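PDB 3KR9: SAM-dependent methyltransferase from Streptococcus pneumoniae, which probably transfers a methyl group from S-adenosylmethionine to N1 of an adenine, presumably adenine 22, in tRNA. Local coordinates for residues A10-Q15 with I137-I142. Residues are numbered along the deposited sequence; the frame is centred on the assembly and turned at random.
Sequences ASFVSQ and IVAESI
Phe12 points the far end of its phenyl ring at strand 135-145, where CE1 and CZ meet Ala139 and Ser141. In this class I Rossmann-like methyltransferase fold, whose mixed sheet has the strand order 3-2-1-4-5-7-6, strand 135-145 is one of the two edge strands, antiparallel to 148-157, and the loop carrying Phe12 joins helix 4-10 to strand 17-22. Phe12 thus joins the loop leading into strand 17-22 to the edge strand, and the ring also touches Ile116 of strand 114-119 and Val154 of strand 148-157. A type I turn from Ala10 to Val13, closed by a hydrogen bond of 3.0 Å from Val13 N to Ala10 O, presents the phenylalanine, and its carbonyl oxygen accepts a hydrogen bond from Arg114. With CG beside the backbone N and anti to the carbonyl carbon (chi1 -67°), the ring extends from the turn toward the strand. Ala139 and Ser141, two residues apart, share the strand side facing it, while Glu140 between them starts away from the ring, and its carboxylate forms a salt bridge with Arg127. The methyl of Ala139 approaches obliquely, its CB 3.9 Å from Phe12 CE1. No hydrogen bond links the two segments, whose contact is small, 116 Å² in all. One ring face carries Ser11 OG, offset toward the rim, whereas the hydroxyl of Ser141 lies near the ring plane at its edge, OG 3.3 Å from Phe12 CZ and 3.5 Å from Phe12 CE2.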
ATOM      1  N   ALA A  10       3.472  -4.121   8.971  1.00 16.90           N
ATOM      2  CA  ALA A  10       4.414  -5.043   9.606  1.00 16.98           C
ATOM      3  C   ALA A  10       3.826  -6.410   9.829  1.00 16.59           C
ATOM      4  O   ALA A  10       4.563  -7.402   9.872  1.00 16.06           O
ATOM      5  CB  ALA A  10       4.780  -4.508  11.003  1.00 16.84           C
ATOM      6  N   SER A  11       2.529  -6.450  10.095  1.00 18.11           N
ATOM      7  CA  SER A  11       1.977  -7.733  10.589  1.00 18.80           C
ATOM      8  C   SER A  11       1.841  -8.723   9.431  1.00 19.78           C
ATOM      9  O   SER A  11       1.660  -9.949   9.655  1.00 21.42           O
ATOM     10  CB  SER A  11       0.646  -7.535  11.243  1.00 18.69           C
ATOM     11  OG  SER A  11      -0.314  -7.107  10.296  1.00 21.88           O
ATOM     12  N   PHE A  12       1.935  -8.200   8.204  1.00 18.69           N
ATOM     13  CA  PHE A  12       1.917  -9.055   7.059  1.00 19.01           C
ATOM     14  C   PHE A  12       3.297  -9.473   6.627  1.00 18.52           C
ATOM     15  O   PHE A  12       3.422 -10.304   5.733  1.00 18.42           O
ATOM     16  CB  PHE A  12       1.138  -8.440   5.921  1.00 17.68           C
ATOM     17  CG  PHE A  12      -0.346  -8.317   6.182  1.00 21.00           C
ATOM     18  CD1 PHE A  12      -1.176  -9.453   6.158  1.00 23.48           C
ATOM     19  CD2 PHE A  12      -0.915  -7.063   6.415  1.00 18.26           C
ATOM     20  CE1 PHE A  12      -2.542  -9.328   6.356  1.00 24.86           C
ATOM     21  CE2 PHE A  12      -2.281  -6.926   6.610  1.00 21.78           C
ATOM     22  CZ  PHE A  12      -3.096  -8.060   6.579  1.00 22.45           C
ATOM     23  N   VAL A  13       4.337  -8.998   7.305  1.00 18.39           N
ATOM     24  CA  VAL A  13       5.689  -9.367   6.869  1.00 18.80           C
ATOM     25  C   VAL A  13       6.086 -10.700   7.404  1.00 19.42           C
ATOM     26  O   VAL A  13       6.312 -10.827   8.610  1.00 19.71           O
ATOM     27  CB  VAL A  13       6.764  -8.310   7.250  1.00 18.90           C
ATOM     28  CG1 VAL A  13       8.183  -8.750   6.794  1.00 16.77           C
ATOM     29  CG2 VAL A  13       6.372  -6.985   6.671  1.00 17.09           C
ATOM     30  N   SER A  14       6.209 -11.669   6.490  1.00 20.36           N
ATOM     31  CA  SER A  14       6.342 -13.071   6.870  1.00 21.82           C
ATOM     32  C   SER A  14       7.594 -13.273   7.691  1.00 21.30           C
ATOM     33  O   SER A  14       8.678 -12.696   7.394  1.00 21.18           O
ATOM     34  CB  SER A  14       6.347 -13.998   5.622  1.00 21.90           C
ATOM     35  OG  SER A  14       5.186 -13.708   4.867  1.00 23.32           O
ATOM     36  N   GLN A  15       7.416 -14.099   8.716  1.00 20.01           N
ATOM     37  CA  GLN A  15       8.450 -14.443   9.687  1.00 20.74           C
ATOM     38  C   GLN A  15       9.612 -14.989   8.929  1.00 19.81           C
ATOM     39  O   GLN A  15       9.423 -15.811   8.035  1.00 20.88           O
ATOM     40  CB  GLN A  15       7.912 -15.528  10.680  1.00 20.69           C
ATOM     41  CG  GLN A  15       8.993 -16.064  11.620  1.00 23.00           C
ATOM     42  CD  GLN A  15       9.392 -15.035  12.653  1.00 24.74           C
ATOM     43  OE1 GLN A  15       8.538 -14.323  13.167  1.00 27.30           O
ATOM     44  NE2 GLN A  15      10.693 -14.926  12.939  1.00 24.69           N
ATOM     45  N   ILE A 137      -4.661 -10.256  -4.976  1.00 17.26           N
ATOM     46  CA  ILE A 137      -4.755  -9.766  -3.632  1.00 18.25           C
ATOM     47  C   ILE A 137      -5.095 -10.974  -2.808  1.00 18.74           C
ATOM     48  O   ILE A 137      -5.960 -11.789  -3.217  1.00 20.02           O
ATOM     49  CB  ILE A 137      -5.803  -8.647  -3.558  1.00 17.19           C
ATOM     50  CG1 ILE A 137      -5.276  -7.419  -4.372  1.00 17.13           C
ATOM     51  CG2 ILE A 137      -6.108  -8.245  -2.106  1.00 16.91           C
ATOM     52  CD1 ILE A 137      -6.403  -6.391  -4.700  1.00 17.06           C
ATOM     53  N   VAL A 138      -4.388 -11.141  -1.700  1.00 19.14           N
ATOM     54  CA  VAL A 138      -4.663 -12.275  -0.781  1.00 19.45           C
ATOM     55  C   VAL A 138      -5.088 -11.799   0.613  1.00 20.41           C
ATOM     56  O   VAL A 138      -5.452 -12.623   1.478  1.00 21.20           O
ATOM     57  CB  VAL A 138      -3.437 -13.206  -0.601  1.00 20.39           C
ATOM     58  CG1 VAL A 138      -2.970 -13.826  -1.949  1.00 20.78           C
ATOM     59  CG2 VAL A 138      -2.319 -12.492   0.179  1.00 20.83           C
ATOM     60  N   ALA A 139      -5.075 -10.492   0.841  1.00 20.20           N
ATOM     61  CA  ALA A 139      -5.568  -9.936   2.110  1.00 20.43           C
ATOM     62  C   ALA A 139      -5.646  -8.413   1.985  1.00 21.44           C
ATOM     63  O   ALA A 139      -4.903  -7.798   1.171  1.00 19.83           O
ATOM     64  CB  ALA A 139      -4.625 -10.342   3.277  1.00 21.54           C
ATOM     65  N   GLU A 140      -6.566  -7.807   2.738  1.00 20.32           N
ATOM     66  CA  GLU A 140      -6.638  -6.360   2.800  1.00 20.56           C
ATOM     67  C   GLU A 140      -6.976  -5.916   4.209  1.00 21.50           C
ATOM     68  O   GLU A 140      -7.759  -6.579   4.913  1.00 21.77           O
ATOM     69  CB  GLU A 140      -7.694  -5.803   1.844  1.00 19.74           C
ATOM     70  CG  GLU A 140      -7.546  -6.211   0.383  1.00 18.91           C
ATOM     71  CD  GLU A 140      -8.626  -5.571  -0.476  1.00 20.31           C
ATOM     72  OE1 GLU A 140      -9.805  -5.790  -0.156  1.00 18.28           O
ATOM     73  OE2 GLU A 140      -8.317  -4.871  -1.482  1.00 21.69           O
ATOM     74  N   SER A 141      -6.448  -4.789   4.623  1.00 21.34           N
ATOM     75  CA  SER A 141      -6.834  -4.207   5.885  1.00 23.15           C
ATOM     76  C   SER A 141      -7.038  -2.738   5.755  1.00 23.24           C
ATOM     77  O   SER A 141      -6.477  -2.163   4.890  1.00 22.98           O
ATOM     78  CB  SER A 141      -5.816  -4.513   6.956  1.00 20.00           C
ATOM     79  OG  SER A 141      -5.549  -5.879   7.008  1.00 20.00           O
ATOM     80  N   ILE A 142      -7.829  -2.142   6.636  1.00 22.78           N
ATOM     81  CA  ILE A 142      -8.046  -0.695   6.538  1.00 23.72           C
ATOM     82  C   ILE A 142      -8.030  -0.110   7.945  1.00 23.78           C
ATOM     83  O   ILE A 142      -8.602  -0.684   8.861  1.00 23.60           O
ATOM     84  CB  ILE A 142      -9.372  -0.359   5.806  1.00 23.24           C
ATOM     85  CG1 ILE A 142      -9.509   1.149   5.608  1.00 22.84           C
ATOM     86  CG2 ILE A 142     -10.614  -0.947   6.604  1.00 25.40           C
ATOM     87  CD1 ILE A 142     -10.583   1.577   4.549  1.00 26.54           C
TER